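Local atomic coordinates of aspartate--tRNA(Asp/Asn) ligase (Sulfolobus tokodaii, PDB entry 1WYD), a protein that charges both tRNA(Asp) and tRNA(Asn) with L-aspartate, probably activating the amino acid with ATP to Asp-AMP before passing it to the tRNA acceptor end. Residues M239-L242 and E243-H247; D298-T302 and P303-I307; D345-K349 and F350-V354; A402-M405 and V406-G410. All blocks are in the same frame, centred on the assembly; numbering follows the deposited sequence.

Contact 1 (M239-L242 and E243-H247); sequences MQLL and EKILH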
loop_
_atom_site.group_PDB
_atom_site.type_symbol
_atom_site.label_atom_id
_atom_site.label_comp_id
_atom_site.label_asym_id
_atom_site.label_seq_id
_atom_site.Cartn_x
_atom_site.Cartn_y
_atom_site.Cartn_z
ATOM N N MET B 239 12.646 10.896 -14.134
ATOM C CA MET B 239 13.012 9.847 -15.089
ATOM C C MET B 239 14.274 9.079 -14.629
ATOM O O MET B 239 14.290 7.841 -14.648
ATOM C CB MET B 239 13.133 10.397 -16.514
ATOM C CG MET B 239 11.818 10.514 -17.199
ATOM S SD MET B 239 11.938 10.780 -18.978
ATOM C CE MET B 239 12.314 12.585 -19.073
ATOM N N GLN B 240 15.278 9.799 -14.135
ATOM C CA GLN B 240 16.465 9.159 -13.541
ATOM C C GLN B 240 16.223 8.418 -12.225
ATOM O O GLN B 240 16.932 7.466 -11.890
ATOM C CB GLN B 240 17.538 10.196 -13.291
ATOM C CG GLN B 240 18.463 10.349 -14.433
ATOM C CD GLN B 240 19.454 11.463 -14.174
ATOM O OE1 GLN B 240 19.980 11.595 -13.049
ATOM N NE2 GLN B 240 19.691 12.290 -15.192
ATOM N N LEU B 241 15.262 8.898 -11.442
ATOM C CA LEU B 241 14.853 8.176 -10.237
ATOM C C LEU B 241 14.223 6.844 -10.659
ATOM O O LEU B 241 14.556 5.779 -10.111
ATOM C CB LEU B 241 13.851 9.019 -9.452
ATOM C CG LEU B 241 13.636 8.886 -7.945
ATOM C CD1 LEU B 241 12.148 9.062 -7.691
ATOM C CD2 LEU B 241 14.118 7.582 -7.345
ATOM N N LEU B 242 13.324 6.908 -11.645
ATOM C CA LEU B 242 12.552 5.743 -12.046
ATOM C C LEU B 242 13.493 4.693 -12.632
ATOM O O LEU B 242 13.400 3.526 -12.288
ATOM C CB LEU B 242 11.402 6.145 -12.994
ATOM C CG LEU B 242 10.878 5.192 -14.040
ATOM C CD1 LEU B 242 9.841 4.260 -13.436
ATOM C CD2 LEU B 242 10.286 5.979 -15.120
ATOM N N GLU B 243 14.412 5.128 -13.487
ATOM C CA GLU B 243 15.491 4.281 -14.003
ATOM C C GLU B 243 16.106 3.458 -12.871
ATOM O O GLU B 243 16.191 2.231 -12.945
ATOM C CB GLU B 243 16.577 5.146 -14.695
ATOM C CG GLU B 243 16.246 5.622 -16.120
ATOM C CD GLU B 243 17.356 6.456 -16.796
ATOM O OE1 GLU B 243 18.217 7.066 -16.094
ATOM O OE2 GLU B 243 17.370 6.513 -18.053
ATOM N N LYS B 244 16.500 4.124 -11.803
ATOM C CA LYS B 244 17.118 3.418 -10.691
ATOM C C LYS B 244 16.171 2.449 -9.978
ATOM O O LYS B 244 16.584 1.366 -9.549
ATOM C CB LYS B 244 17.720 4.422 -9.699
ATOM C CG LYS B 244 18.976 5.129 -10.251
ATOM C CD LYS B 244 19.187 6.559 -9.655
ATOM C CE LYS B 244 19.970 6.540 -8.336
ATOM N NZ LYS B 244 20.484 7.923 -7.964
ATOM N N ILE B 245 14.911 2.873 -9.833
ATOM C CA ILE B 245 13.819 2.050 -9.305
ATOM C C ILE B 245 13.661 0.762 -10.131
ATOM O O ILE B 245 13.743 -0.341 -9.607
ATOM C CB ILE B 245 12.490 2.886 -9.311
ATOM C CG1 ILE B 245 12.538 4.001 -8.250
ATOM C CG2 ILE B 245 11.238 1.971 -9.136
ATOM C CD1 ILE B 245 11.256 4.775 -8.165
ATOM N N LEU B 246 13.458 0.928 -11.430
ATOM C CA LEU B 246 13.211 -0.194 -12.340
ATOM C C LEU B 246 14.370 -1.150 -12.361
ATOM O O LEU B 246 14.195 -2.357 -12.425
ATOM C CB LEU B 246 13.002 0.317 -13.751
ATOM C CG LEU B 246 11.717 1.039 -14.099
ATOM C CD1 LEU B 246 11.719 1.290 -15.588
ATOM C CD2 LEU B 246 10.549 0.163 -13.734
ATOM N N HIS B 247 15.561 -0.590 -12.279
ATOM C CA HIS B 247 16.773 -1.367 -12.210
ATOM C C HIS B 247 16.794 -2.197 -10.939
ATOM O O HIS B 247 17.144 -3.390 -10.963
ATOM C CB HIS B 247 17.993 -0.437 -12.276
ATOM C CG HIS B 247 19.290 -1.166 -12.339
ATOM N ND1 HIS B 247 19.793 -1.681 -13.515
ATOM C CD2 HIS B 247 20.149 -1.532 -11.367
ATOM C CE1 HIS B 247 20.934 -2.297 -13.271
ATOM N NE2 HIS B 247 21.166 -2.230 -11.973
#
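Leu-242 and Leu-246, one turn apart on helix 235-256, form the tight part of this contact. CD1 of Leu-242 rests on CG of Leu-246 at 3.8 Å, and N of Leu-246 donates to O of Leu-242 at 2.7 Å, almost straight (173°). Leu-241 and Ile-245 repeat the spacing on another flank, with CD2 of Leu-241 4.0 Å from CG1 of Ile-245 and N of Ile-245 bonded to O of Leu-241 at 2.9 Å. Branched aliphatic residues suit both pairs because their branches can meet one turn apart and still press outward, the first pair on Phe-344 and Leu-346 of strand 343-348, the second on Leu-148 of helix 128-150.

The side of Gln-240 and Lys-244 faces solvent and is looser. N of Lys-244 makes a weak bond, 3.4 Å long, to O of Gln-240. The lysine passes CD within 3.3 Å of that same oxygen, then bends at chi3 (87°) and carries its amine away toward Glu-151, a long and weak ion pair.

Glu-243 is polar but buried. Its N bonds to O of Met-239 at 3.0 Å, and OE2 accepts the backbone N of Ile-275. The chemistry is that of an amphipathic helix: apolar flanks sealed into the fold, one buried carboxylate tied to a loop, and an outer edge of solvent-exposed polar chains.

Contact 2 (D298-T302 and P303-I307); sequences DDIGT and PELRI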
loop_
_atom_site.group_PDB
_atom_site.type_symbol
_atom_site.label_atom_id
_atom_site.label_comp_id
_atom_site.label_asym_id
_atom_site.label_seq_id
_atom_site.Cartn_x
_atom_site.Cartn_y
_atom_site.Cartn_z
ATOM N N ASP B 298 -1.067 14.317 -33.134
ATOM C CA ASP B 298 -1.850 13.091 -32.994
ATOM C C ASP B 298 -1.346 12.208 -31.871
ATOM O O ASP B 298 -0.204 12.299 -31.456
ATOM C CB ASP B 298 -1.850 12.284 -34.294
ATOM C CG ASP B 298 -2.407 13.058 -35.471
ATOM O OD1 ASP B 298 -2.373 12.520 -36.601
ATOM O OD2 ASP B 298 -2.877 14.209 -35.367
ATOM N N ASP B 299 -2.214 11.342 -31.380
ATOM C CA ASP B 299 -1.836 10.391 -30.350
ATOM C C ASP B 299 -0.974 9.293 -30.953
ATOM O O ASP B 299 -0.939 9.128 -32.161
ATOM C CB ASP B 299 -3.090 9.813 -29.685
ATOM C CG ASP B 299 -2.782 9.097 -28.370
ATOM O OD1 ASP B 299 -1.616 9.105 -27.891
ATOM O OD2 ASP B 299 -3.666 8.472 -27.756
ATOM N N ILE B 300 -0.254 8.565 -30.108
ATOM C CA ILE B 300 0.534 7.427 -30.546
ATOM C C ILE B 300 -0.070 6.157 -29.943
ATOM O O ILE B 300 0.215 5.794 -28.816
ATOM C CB ILE B 300 2.020 7.633 -30.167
ATOM C CG1 ILE B 300 2.564 8.882 -30.857
ATOM C CG2 ILE B 300 2.870 6.411 -30.519
ATOM C CD1 ILE B 300 4.042 9.100 -30.674
ATOM N N GLY B 301 -0.916 5.492 -30.718
ATOM C CA GLY B 301 -1.606 4.306 -30.259
ATOM C C GLY B 301 -0.750 3.056 -30.228
ATOM O O GLY B 301 0.404 3.044 -30.701
ATOM N N THR B 302 -1.334 1.993 -29.667
ATOM C CA THR B 302 -0.669 0.699 -29.597
ATOM C C THR B 302 -0.127 0.286 -30.952
ATOM O O THR B 302 1.078 -0.040 -31.053
ATOM C CB THR B 302 -1.604 -0.368 -29.053
ATOM O OG1 THR B 302 -1.957 -0.024 -27.715
ATOM C CG2 THR B 302 -0.880 -1.702 -28.920
ATOM N N PRO B 303 -0.980 0.314 -31.995
ATOM C CA PRO B 303 -0.528 -0.024 -33.354
ATOM C C PRO B 303 0.768 0.721 -33.679
ATOM O O PRO B 303 1.691 0.052 -34.144
ATOM C CB PRO B 303 -1.681 0.439 -34.256
ATOM C CG PRO B 303 -2.602 1.283 -33.338
ATOM C CD PRO B 303 -2.407 0.691 -31.971
ATOM N N GLU B 304 0.866 2.022 -33.365
ATOM C CA GLU B 304 2.112 2.793 -33.551
ATOM C C GLU B 304 3.287 2.353 -32.671
ATOM O O GLU B 304 4.447 2.316 -33.133
ATOM C CB GLU B 304 1.861 4.301 -33.384
ATOM C CG GLU B 304 1.234 4.933 -34.622
ATOM C CD GLU B 304 -0.297 4.877 -34.628
ATOM O OE1 GLU B 304 -0.868 3.801 -34.907
ATOM O OE2 GLU B 304 -0.929 5.927 -34.358
ATOM N N LEU B 305 2.992 2.039 -31.406
ATOM C CA LEU B 305 4.020 1.582 -30.464
ATOM C C LEU B 305 4.654 0.290 -30.949
ATOM O O LEU B 305 5.856 0.066 -30.762
ATOM C CB LEU B 305 3.442 1.384 -29.076
ATOM C CG LEU B 305 2.898 2.597 -28.345
ATOM C CD1 LEU B 305 2.190 2.139 -27.076
ATOM C CD2 LEU B 305 4.019 3.588 -28.007
ATOM N N ARG B 306 3.855 -0.547 -31.600
ATOM C CA ARG B 306 4.400 -1.754 -32.236
ATOM C C ARG B 306 5.491 -1.435 -33.255
ATOM O O ARG B 306 6.575 -2.011 -33.196
ATOM C CB ARG B 306 3.311 -2.618 -32.860
ATOM C CG ARG B 306 2.551 -3.433 -31.821
ATOM C CD ARG B 306 1.692 -4.561 -32.400
ATOM N NE ARG B 306 1.046 -5.329 -31.334
ATOM C CZ ARG B 306 -0.221 -5.134 -30.939
ATOM N NH1 ARG B 306 -0.988 -4.198 -31.543
ATOM N NH2 ARG B 306 -0.722 -5.885 -29.949
ATOM N N ILE B 307 5.206 -0.490 -34.149
ATOM C CA ILE B 307 6.142 -0.113 -35.198
ATOM C C ILE B 307 7.331 0.585 -34.544
ATOM O O ILE B 307 8.495 0.347 -34.919
ATOM C CB ILE B 307 5.446 0.788 -36.248
ATOM C CG1 ILE B 307 4.206 0.102 -36.816
ATOM C CG2 ILE B 307 6.386 1.152 -37.382
ATOM C CD1 ILE B 307 3.015 1.038 -36.900
#
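Ile-300 and Leu-305 clasp each other across the first turn of helix 302-312, a local contact in the class II synthetase domain, where the loop after helix 280-289 enters this helix. With Gly-301 as N-cap, these two apolar residues, one just before the cap and the other four places after it, form a hydrophobic staple. CG2 of Ile-300 meets CD2 of Leu-305 at 3.9 Å, the side chains crossing at about a right angle. Leu-305 reaches there because its CG sits beside the backbone N (chi1 -64°).

The backbone closes the same turn. N of Leu-305 donates to O of Gly-301 at 2.9 Å within the carbonyl plane, and N of Arg-306 to O of Thr-302, also at 2.9 Å. Pro-303 suits its place, since its nitrogen carries no hydrogen and a residue in the first turn needs none to bond backward. Glu-304 lays CB on CG2 of Ile-300 at 3.7 Å and, bent at chi2 (88°), turns its carboxylate back over the cap.

Ile-300 also leans on helix 280-289, while Leu-305 faces Tyr-317 and Ile-319 of strand 316-320. Cutting Leu-305 back to an alanine is likely to open a gap between Ile-300 and that strand, so that the staple no longer pinned the start of the helix to the sheet.

On the outer side, Arg-306 makes a cation-pi contact with Phe-350, and CG2 of Thr-302 lies over one face of the guanidinium group, 3.6 Å from NH1.

Contact 3 (D345-K349 and F350-V354); sequences DLIYK and FLEIV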
loop_
_atom_site.group_PDB
_atom_site.type_symbol
_atom_site.label_atom_id
_atom_site.label_comp_id
_atom_site.label_asym_id
_atom_site.label_seq_id
_atom_site.Cartn_x
_atom_site.Cartn_y
_atom_site.Cartn_z
ATOM N N ASP B 345 6.276 9.360 -21.442
ATOM C CA ASP B 345 5.755 8.017 -21.189
ATOM C C ASP B 345 6.930 7.050 -21.171
ATOM O O ASP B 345 7.884 7.232 -21.930
ATOM C CB ASP B 345 4.761 7.599 -22.268
ATOM C CG ASP B 345 3.515 8.470 -22.273
ATOM O OD1 ASP B 345 3.481 9.455 -21.528
ATOM O OD2 ASP B 345 2.537 8.283 -23.006
ATOM N N LEU B 346 6.880 6.045 -20.292
ATOM C CA LEU B 346 7.793 4.916 -20.425
ATOM C C LEU B 346 7.070 3.748 -21.055
ATOM O O LEU B 346 6.088 3.241 -20.492
ATOM C CB LEU B 346 8.422 4.484 -19.093
ATOM C CG LEU B 346 9.411 3.300 -19.196
ATOM C CD1 LEU B 346 10.680 3.631 -20.078
ATOM C CD2 LEU B 346 9.840 2.801 -17.857
ATOM N N ILE B 347 7.572 3.331 -22.221
ATOM C CA ILE B 347 7.070 2.165 -22.945
ATOM C C ILE B 347 7.956 0.949 -22.777
ATOM O O ILE B 347 9.205 1.032 -22.932
ATOM C CB ILE B 347 6.959 2.467 -24.453
ATOM C CG1 ILE B 347 6.381 3.866 -24.703
ATOM C CG2 ILE B 347 6.194 1.342 -25.184
ATOM C CD1 ILE B 347 4.880 3.994 -24.396
ATOM N N TYR B 348 7.317 -0.183 -22.501
ATOM C CA TYR B 348 7.931 -1.498 -22.674
ATOM C C TYR B 348 7.338 -2.246 -23.859
ATOM O O TYR B 348 6.180 -2.674 -23.808
ATOM C CB TYR B 348 7.770 -2.350 -21.416
ATOM C CG TYR B 348 8.205 -3.779 -21.618
ATOM C CD1 TYR B 348 7.277 -4.811 -21.696
ATOM C CD2 TYR B 348 9.553 -4.100 -21.737
ATOM C CE1 TYR B 348 7.682 -6.129 -21.875
ATOM C CE2 TYR B 348 9.954 -5.409 -21.917
ATOM C CZ TYR B 348 9.012 -6.418 -21.974
ATOM O OH TYR B 348 9.428 -7.729 -22.156
ATOM N N LYS B 349 8.156 -2.441 -24.893
ATOM C CA LYS B 349 7.733 -2.895 -26.240
ATOM C C LYS B 349 6.599 -2.069 -26.860
ATOM O O LYS B 349 6.843 -1.067 -27.503
ATOM C CB LYS B 349 7.436 -4.404 -26.267
ATOM C CG LYS B 349 8.650 -5.241 -25.874
ATOM C CD LYS B 349 8.500 -6.718 -26.194
ATOM C CE LYS B 349 9.649 -7.457 -25.516
ATOM N NZ LYS B 349 9.599 -8.947 -25.595
ATOM N N PHE B 350 5.350 -2.464 -26.649
ATOM C CA PHE B 350 4.224 -1.649 -27.098
ATOM C C PHE B 350 3.243 -1.351 -25.967
ATOM O O PHE B 350 2.065 -1.083 -26.219
ATOM C CB PHE B 350 3.485 -2.345 -28.255
ATOM C CG PHE B 350 2.937 -3.702 -27.893
ATOM C CD1 PHE B 350 3.678 -4.852 -28.162
ATOM C CD2 PHE B 350 1.696 -3.825 -27.264
ATOM C CE1 PHE B 350 3.202 -6.125 -27.805
ATOM C CE2 PHE B 350 1.210 -5.071 -26.897
ATOM C CZ PHE B 350 1.971 -6.236 -27.169
ATOM N N LEU B 351 3.705 -1.389 -24.727
ATOM C CA LEU B 351 2.803 -1.106 -23.607
ATOM C C LEU B 351 3.289 0.090 -22.796
ATOM O O LEU B 351 4.491 0.214 -22.522
ATOM C CB LEU B 351 2.671 -2.350 -22.726
ATOM C CG LEU B 351 1.647 -2.406 -21.584
ATOM C CD1 LEU B 351 0.127 -2.381 -22.046
ATOM C CD2 LEU B 351 1.976 -3.648 -20.813
ATOM N N GLU B 352 2.376 0.986 -22.435
ATOM C CA GLU B 352 2.738 2.135 -21.602
ATOM C C GLU B 352 2.780 1.683 -20.147
ATOM O O GLU B 352 1.856 1.060 -19.646
ATOM C CB GLU B 352 1.783 3.309 -21.798
ATOM C CG GLU B 352 2.183 4.594 -21.072
ATOM C CD GLU B 352 0.975 5.465 -20.722
ATOM O OE1 GLU B 352 0.293 5.968 -21.654
ATOM O OE2 GLU B 352 0.703 5.664 -19.516
ATOM N N ILE B 353 3.869 1.963 -19.474
ATOM C CA ILE B 353 4.058 1.392 -18.160
ATOM C C ILE B 353 3.989 2.507 -17.142
ATOM O O ILE B 353 3.517 2.309 -16.023
ATOM C CB ILE B 353 5.424 0.700 -18.120
ATOM C CG1 ILE B 353 5.458 -0.383 -19.186
ATOM C CG2 ILE B 353 5.767 0.214 -16.716
ATOM C CD1 ILE B 353 5.255 -1.782 -18.702
ATOM N N VAL B 354 4.446 3.690 -17.545
ATOM C CA VAL B 354 4.551 4.818 -16.642
ATOM C C VAL B 354 4.214 6.059 -17.445
ATOM O O VAL B 354 4.546 6.114 -18.624
ATOM C CB VAL B 354 6.002 4.969 -16.057
ATOM C CG1 VAL B 354 6.037 6.014 -14.974
ATOM C CG2 VAL B 354 6.536 3.673 -15.510
#
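With CG1 turned beside its backbone N (chi1 -59°), Ile-353 lays CD1 against CB of Tyr-348 at 3.7 Å, while Leu-346, its CG anti to N (chi1 -179°), carries CD2 over CG2 of Val-354 at 4.1 Å. The register itself places the CB atoms of Leu-346 and Val-354 3.9 Å apart. Both contacts hang on a classic beta bulge in a tight hairpin: O of Leu-346 takes N of Ile-353 at 2.8 Å and, weakly, N of Val-354. N of Leu-346 in turn donates to O of Val-354.

Tyr-348 and Leu-351 close the hairpin with a reciprocal pair, N of Tyr-348 to O of Leu-351 and N of Leu-351 to O of Tyr-348, both 2.9 Å. Lys-349 and Phe-350 are the two central residues of a turn near type II', with the positive phi of Lys-349 (52°) as its hallmark. CG of Lys-349 stands 4.0 Å above the centre of the Tyr-348 ring, whose hydroxyl bonds to that of Tyr-266.

On the face of Ile-347, CD1 of that residue packs on CB of Glu-352. There OD2 of Asp-345 and OE1 of Glu-352 come within 3.5 Å. Arg-327, in a salt bridge with Asp-345 OD1, probably offsets part of this charge. Such crowding of negative charge is consistent with the magnesium sites predicted at Glu-352, through which ATP would probably be met.

The hairpin is inserted in the large sheet between strands 316-320 and 394-400. Helix 302-312 packs on the face of Ile-347 and also reaches Phe-350 in the turn, and helix 235-256 packs on that of Leu-346 and Val-354.

Contact 4 (A402-M405 and V406-G410); sequences ARLM and VMLTG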
loop_
_atom_site.group_PDB
_atom_site.type_symbol
_atom_site.label_atom_id
_atom_site.label_comp_id
_atom_site.label_asym_id
_atom_site.label_seq_id
_atom_site.Cartn_x
_atom_site.Cartn_y
_atom_site.Cartn_z
ATOM N N ALA B 402 0.138 -3.641 -12.546
ATOM C CA ALA B 402 -0.052 -4.826 -13.343
ATOM C C ALA B 402 0.568 -4.712 -14.749
ATOM O O ALA B 402 0.954 -5.735 -15.328
ATOM C CB ALA B 402 -1.493 -5.201 -13.410
ATOM N N ARG B 403 0.651 -3.486 -15.284
ATOM C CA ARG B 403 1.348 -3.287 -16.525
ATOM C C ARG B 403 2.840 -3.583 -16.310
ATOM O O ARG B 403 3.448 -4.260 -17.129
ATOM C CB ARG B 403 1.159 -1.867 -17.030
ATOM C CG ARG B 403 0.151 -1.752 -18.094
ATOM C CD ARG B 403 -0.644 -0.518 -17.920
ATOM N NE ARG B 403 -1.804 -0.462 -18.800
ATOM C CZ ARG B 403 -1.789 0.174 -19.959
ATOM N NH1 ARG B 403 -0.664 0.771 -20.380
ATOM N NH2 ARG B 403 -2.873 0.203 -20.709
ATOM N N LEU B 404 3.409 -3.110 -15.197
ATOM C CA LEU B 404 4.820 -3.384 -14.847
ATOM C C LEU B 404 4.987 -4.875 -14.715
ATOM O O LEU B 404 6.025 -5.416 -15.032
ATOM C CB LEU B 404 5.228 -2.710 -13.531
ATOM C CG LEU B 404 6.474 -3.215 -12.783
ATOM C CD1 LEU B 404 7.838 -2.913 -13.565
ATOM C CD2 LEU B 404 6.506 -2.660 -11.351
ATOM N N MET B 405 3.930 -5.563 -14.298
ATOM C CA MET B 405 4.067 -7.002 -14.169
ATOM C C MET B 405 4.307 -7.762 -15.505
ATOM O O MET B 405 4.981 -8.799 -15.501
ATOM C CB MET B 405 2.920 -7.568 -13.372
ATOM C CG MET B 405 3.039 -7.232 -11.896
ATOM S SD MET B 405 4.328 -8.217 -11.053
ATOM C CE MET B 405 3.886 -9.875 -11.348
ATOM N N VAL B 406 3.783 -7.224 -16.620
ATOM C CA VAL B 406 4.026 -7.774 -17.954
ATOM C C VAL B 406 5.521 -7.792 -18.264
ATOM O O VAL B 406 6.061 -8.786 -18.781
ATOM C CB VAL B 406 3.346 -6.944 -19.038
ATOM C CG1 VAL B 406 3.738 -7.436 -20.425
ATOM C CG2 VAL B 406 1.816 -6.972 -18.860
ATOM N N MET B 407 6.194 -6.690 -17.941
ATOM C CA MET B 407 7.634 -6.586 -18.108
ATOM C C MET B 407 8.379 -7.555 -17.161
ATOM O O MET B 407 9.502 -7.988 -17.437
ATOM C CB MET B 407 8.048 -5.100 -17.913
ATOM C CG MET B 407 9.531 -4.849 -17.857
ATOM S SD MET B 407 9.913 -3.177 -17.291
ATOM C CE MET B 407 11.450 -3.019 -18.202
ATOM N N LEU B 408 7.765 -7.916 -16.049
ATOM C CA LEU B 408 8.439 -8.801 -15.103
ATOM C C LEU B 408 8.072 -10.279 -15.172
ATOM O O LEU B 408 8.653 -11.085 -14.432
ATOM C CB LEU B 408 8.284 -8.310 -13.661
ATOM C CG LEU B 408 8.689 -6.877 -13.343
ATOM C CD1 LEU B 408 8.231 -6.618 -11.940
ATOM C CD2 LEU B 408 10.238 -6.737 -13.430
ATOM N N THR B 409 7.140 -10.663 -16.045
ATOM C CA THR B 409 6.695 -12.059 -16.072
ATOM C C THR B 409 6.535 -12.617 -17.471
ATOM O O THR B 409 6.599 -13.819 -17.679
ATOM C CB THR B 409 5.336 -12.182 -15.362
ATOM O OG1 THR B 409 4.418 -11.268 -15.987
ATOM C CG2 THR B 409 5.450 -11.705 -13.933
ATOM N N GLY B 410 6.290 -11.731 -18.434
ATOM C CA GLY B 410 5.952 -12.171 -19.770
ATOM C C GLY B 410 4.456 -12.354 -20.015
ATOM O O GLY B 410 4.035 -12.462 -21.198
#
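From Ala-402 to Thr-409 the backbone coils as a helix that becomes weakly bonded over its last turn, about 406-409, with N of Val-406 shared weakly between O of Ala-402 (3.4 Å) and O of Arg-403 (3.0 Å), and N of Leu-408 reaching weakly to O of Leu-404 and O of Met-405, before Gly-410 ends it with a positive phi of 90°. A side chain at Gly-410 would jam against the carbonyl oxygen of Thr-409.

Thr-409 strengthens this last turn. Its OG1, set between N and the carbonyl carbon (chi1 55°), donates to O of Met-405 at 2.6 Å from above the carbonyl plane, 42° out of it, and also accepts N of Ile-411. CG2 of Thr-409 touches CE of Met-405 at 3.5 Å, the methionine having folded at chi2 and chi3 to bring its methyl there. A valine here, lacking the hydroxyl, would probably cost O of Met-405 its short hydroxyl donor as well as N of Ile-411 its acceptor, setting the chain beyond the helix free to shift.

Leu-404 and Leu-408 supply the apolar flank, CG of Leu-404 lying 3.9 Å from CD1 of Leu-408. Arg-403 points the other way. Its NH1 and NH2 bond to the carbonyls of Glu-352 and Phe-218, and NE forms a salt bridge with the sulfonate of a bound buffer molecule. It is probably the motif 3 arginine of class II synthetases, consistent with its predicted ATP binding.

Leu-404 and Leu-408 face helix 235-256, Met-405 rests on helix 128-150, and Val-406 meets Leu-351 of strand 351-358.

Overall arrangement
Contact 3 is the hub, touching each of the other three. Contact 1 covers one face of its hairpin, with Leu-242 CD1 3.9 Å from Val-354 CG2. Contact 2 packs on the other, where Leu-305 CD2 is 3.7 Å from Ile-347 CD1. Contact 4 joins it by a probable hydrogen bond, Arg-403 NH1 to Glu-352 O at 2.6 Å, which draws together two residues of the predicted ATP site. Contacts 1 and 4 meet at Leu-246 and Leu-404. Contacts 1 and 2 do not touch, their nearest atoms being about 14 Å apart. The buffer molecule bound at Arg-403 is consistent with an anion-binding pocket at the predicted ATP site, beside contacts 3 and 4.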